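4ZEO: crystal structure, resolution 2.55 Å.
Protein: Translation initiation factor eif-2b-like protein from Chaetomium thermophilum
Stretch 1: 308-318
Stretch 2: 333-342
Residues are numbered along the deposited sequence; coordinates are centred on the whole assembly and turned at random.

Stretch 1 (308-318) SFNVTVLDDPY
Stretch 2, residues 333-342: GIPVLYSPNL

How are the two stretches joined? They run as neighbouring parallel strands, a first strand running through Val311 to Leu314, beside a strand that begins at Val336, with an 18° angle between their N-to-C directions and axes approaching to 4.6 Å. Val311 pairs with Val336, Thr312 with Leu337 and Val313 with Tyr338, at CA-to-CA distances of 4.8, 4.7 and 4.8 Å. Four nearly straight hydrogen bonds fix this register: Val311 N to Pro335 O at 3.1 Å, Leu337 N to Val311 O at 2.8 Å, Val313 N to Leu337 O at 2.7 Å, and Ser339 N to Val313 O at 2.8 Å. Each of Val311, Leu337 and Val313 thus gives its N and its O to two residues of the partner that lie two apart, the usual parallel pattern. Backbone angles are extended along the paired strands, with -126/132 at Val311, -125/134 at Val336, -111/118 at Val313 and -110/132 at Tyr338.

Why does Asp315, just past the strand, cover more surface than any other residue here? Its carboxylate meets the phenol of Tyr338: Tyr338 OH donates to Asp315 OD1 at 2.6 Å, with the oxygen at the ring edge, near its plane. Asp315 has phi/psi -141/169, chi1 -136°, between wells, and chi2 167°; Tyr338 has chi1 176° (t) and chi2 74°, so the end of its side chain comes nearer than its CA-to-CB direction suggests. The other carboxylate oxygen, Asp315 OD2, takes a weak bond from Asp316 N at 3.0 Å and is also bonded elsewhere in the structure. The backbone follows a different rule from the strand: Asp315 N lies 3.0 Å from Ser339 O, but the angle is too poor for a hydrogen bond. Asp315 O instead receives a CA-H...O contact from Asn341 CA at 3.3 Å.

What does Val313 add, with the second-largest covered area? Its side chain, chi1 -178° (t), lies on the same sheet face as those of Val311, Val336 and Tyr338. Val313 CG2 lies 3.7 Å from Val336 CG1, and Val313 CG1 lies 4.1 Å from Tyr338 CD1, bridging consecutive same-face positions of the partner strand. Its carbonyl also accepts a CA-H...O contact, Tyr338 CA to Val313 O at 3.5 Å. Thr312 (chi1 -69°, m) and Leu337 (chi1 -173°, t; chi2 52°, p) occupy the other face, with Thr312 OG1 4.0 Å from Leu337 CB.

How does Val311, next in covered area, continue the packing at the N-terminal end of the contact? With chi1 174° (t), it places CG2 3.7 Å from CG2 of Ile334, whose CA-to-CB bond points toward the first stretch (chi1 -54°, m; chi2 168°, t). Phe309 continues this apolar patch: at chi1 53° (p) and chi2 -86°, its CZ comes within 4.0 Å of Ile334 CD1. Before Ile334, Gly333 follows a helix in a Schellman motif, its positive phi of 100° suited to glycine.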

# COMPACT_ATOMS: atom_id res chain seq x y z
N SER A 308 12.46 20.94 12.02
CA SER A 308 11.78 22.06 11.39
C SER A 308 12.11 22.08 9.90
O SER A 308 13.27 22.15 9.49
CB SER A 308 12.18 23.37 12.05
OG SER A 308 13.53 23.70 11.76
N PHE A 309 11.06 22.00 9.09
CA PHE A 309 11.23 21.84 7.66
C PHE A 309 10.01 22.37 6.95
O PHE A 309 8.96 22.61 7.56
CB PHE A 309 11.48 20.38 7.31
CG PHE A 309 10.46 19.43 7.87
CD1 PHE A 309 10.58 18.91 9.14
CD2 PHE A 309 9.37 19.03 7.10
CE1 PHE A 309 9.64 18.04 9.65
CE2 PHE A 309 8.42 18.15 7.61
CZ PHE A 309 8.56 17.67 8.88
N ASN A 310 10.15 22.57 5.65
CA ASN A 310 9.09 23.08 4.82
C ASN A 310 8.54 21.99 3.93
O ASN A 310 9.26 21.08 3.52
CB ASN A 310 9.58 24.23 3.97
CG ASN A 310 9.85 25.47 4.81
OD1 ASN A 310 9.09 25.80 5.71
ND2 ASN A 310 10.92 26.18 4.49
N VAL A 311 7.24 22.05 3.68
CA VAL A 311 6.63 21.08 2.79
C VAL A 311 5.86 21.77 1.67
O VAL A 311 5.10 22.72 1.91
CB VAL A 311 5.70 20.12 3.56
CG1 VAL A 311 4.96 19.22 2.61
CG2 VAL A 311 6.52 19.30 4.55
N THR A 312 6.10 21.32 0.45
CA THR A 312 5.34 21.77 -0.69
C THR A 312 4.45 20.62 -1.10
O THR A 312 4.91 19.52 -1.34
CB THR A 312 6.25 22.21 -1.87
OG1 THR A 312 6.94 23.41 -1.53
CG2 THR A 312 5.42 22.46 -3.14
N VAL A 313 3.15 20.88 -1.12
CA VAL A 313 2.19 19.87 -1.53
C VAL A 313 1.57 20.23 -2.86
O VAL A 313 0.92 21.26 -3.00
CB VAL A 313 1.09 19.66 -0.47
CG1 VAL A 313 0.14 18.56 -0.92
CG2 VAL A 313 1.72 19.30 0.86
N LEU A 314 1.80 19.36 -3.84
CA LEU A 314 1.29 19.55 -5.18
C LEU A 314 0.06 18.67 -5.32
O LEU A 314 -0.08 17.69 -4.57
CB LEU A 314 2.36 19.17 -6.20
CG LEU A 314 3.71 19.92 -6.18
CD1 LEU A 314 4.74 19.22 -7.05
CD2 LEU A 314 3.54 21.33 -6.66
N ASP A 315 -0.87 19.00 -6.21
CA ASP A 315 -2.08 18.19 -6.29
C ASP A 315 -2.59 17.94 -7.69
O ASP A 315 -2.10 18.54 -8.66
CB ASP A 315 -3.21 18.82 -5.48
CG ASP A 315 -3.98 17.79 -4.62
OD1 ASP A 315 -4.74 18.24 -3.74
OD2 ASP A 315 -3.83 16.56 -4.84
N ASP A 316 -3.54 17.03 -7.78
CA ASP A 316 -4.34 16.80 -8.98
C ASP A 316 -5.60 17.65 -8.79
O ASP A 316 -6.32 17.46 -7.82
CB ASP A 316 -4.68 15.31 -9.12
CG ASP A 316 -5.46 14.97 -10.39
OD1 ASP A 316 -6.23 15.80 -10.90
OD2 ASP A 316 -5.32 13.83 -10.85
N PRO A 317 -5.88 18.57 -9.73
CA PRO A 317 -7.00 19.51 -9.62
C PRO A 317 -8.35 18.80 -9.55
O PRO A 317 -9.31 19.37 -9.05
CB PRO A 317 -6.87 20.35 -10.90
CG PRO A 317 -6.18 19.45 -11.86
CD PRO A 317 -5.16 18.76 -11.00
N TYR A 318 -8.43 17.64 -10.19
CA TYR A 318 -9.62 16.79 -10.17
C TYR A 318 -9.87 15.98 -8.90
O TYR A 318 -11.00 15.66 -8.59
CB TYR A 318 -9.63 15.91 -11.41
CG TYR A 318 -9.55 16.78 -12.64
CD1 TYR A 318 -10.65 17.51 -13.06
CD2 TYR A 318 -8.37 16.88 -13.38
CE1 TYR A 318 -10.58 18.32 -14.18
CE2 TYR A 318 -8.30 17.67 -14.51
CZ TYR A 318 -9.41 18.39 -14.90
OH TYR A 318 -9.36 19.19 -16.01
N GLY A 333 1.98 21.78 12.87
CA GLY A 333 2.93 22.86 13.03
C GLY A 333 3.94 23.02 11.90
O GLY A 333 4.86 23.82 11.99
N ILE A 334 3.73 22.26 10.82
CA ILE A 334 4.58 22.29 9.64
C ILE A 334 4.12 23.36 8.67
O ILE A 334 2.93 23.43 8.34
CB ILE A 334 4.57 20.94 8.91
CG1 ILE A 334 4.94 19.79 9.87
CG2 ILE A 334 5.49 20.97 7.70
CD1 ILE A 334 4.69 18.39 9.32
N PRO A 335 5.05 24.23 8.22
CA PRO A 335 4.72 25.23 7.20
C PRO A 335 4.50 24.56 5.86
O PRO A 335 5.40 23.86 5.39
CB PRO A 335 5.96 26.14 7.17
CG PRO A 335 6.76 25.78 8.35
CD PRO A 335 6.46 24.34 8.65
N VAL A 336 3.34 24.76 5.24
CA VAL A 336 3.02 24.08 4.00
C VAL A 336 2.63 25.05 2.88
O VAL A 336 1.84 25.98 3.09
CB VAL A 336 1.88 23.06 4.18
CG1 VAL A 336 1.55 22.37 2.86
CG2 VAL A 336 2.23 22.03 5.26
N LEU A 337 3.21 24.83 1.71
CA LEU A 337 2.84 25.52 0.49
C LEU A 337 2.00 24.59 -0.38
O LEU A 337 2.44 23.51 -0.76
CB LEU A 337 4.09 25.98 -0.26
CG LEU A 337 3.95 26.87 -1.48
CD1 LEU A 337 3.09 28.09 -1.16
CD2 LEU A 337 5.34 27.27 -1.93
N TYR A 338 0.78 24.99 -0.65
CA TYR A 338 -0.14 24.12 -1.36
C TYR A 338 -0.43 24.59 -2.78
O TYR A 338 -0.79 25.74 -3.01
CB TYR A 338 -1.47 24.00 -0.60
CG TYR A 338 -2.47 23.18 -1.36
CD1 TYR A 338 -2.33 21.81 -1.44
CD2 TYR A 338 -3.53 23.78 -2.03
CE1 TYR A 338 -3.23 21.04 -2.15
CE2 TYR A 338 -4.45 23.01 -2.74
CZ TYR A 338 -4.29 21.64 -2.79
OH TYR A 338 -5.17 20.84 -3.48
N SER A 339 -0.34 23.67 -3.72
CA SER A 339 -0.72 23.97 -5.09
C SER A 339 -1.76 22.95 -5.53
O SER A 339 -1.55 21.75 -5.38
CB SER A 339 0.49 23.95 -6.00
OG SER A 339 0.19 24.62 -7.21
N PRO A 340 -2.91 23.43 -6.04
CA PRO A 340 -3.99 22.56 -6.52
C PRO A 340 -3.63 21.81 -7.79
O PRO A 340 -4.33 20.89 -8.18
CB PRO A 340 -5.13 23.54 -6.78
CG PRO A 340 -4.46 24.81 -7.07
CD PRO A 340 -3.31 24.84 -6.11
N ASN A 341 -2.58 22.25 -8.48
CA ASN A 341 -2.20 21.67 -9.76
C ASN A 341 -0.71 21.50 -9.95
O ASN A 341 0.08 21.80 -9.06
CB ASN A 341 -2.75 22.52 -10.89
CG ASN A 341 -2.46 23.99 -10.69
OD1 ASN A 341 -1.30 24.40 -10.63
ND2 ASN A 341 -3.52 24.79 -10.64
N LEU A 342 -0.32 21.00 -11.12
CA LEU A 342 1.08 20.85 -11.49
C LEU A 342 1.57 22.01 -12.37
O LEU A 342 2.51 21.86 -13.13
CB LEU A 342 1.28 19.51 -12.21
CG LEU A 342 1.05 18.25 -11.36
CD1 LEU A 342 1.49 16.98 -12.10
CD2 LEU A 342 1.77 18.35 -10.03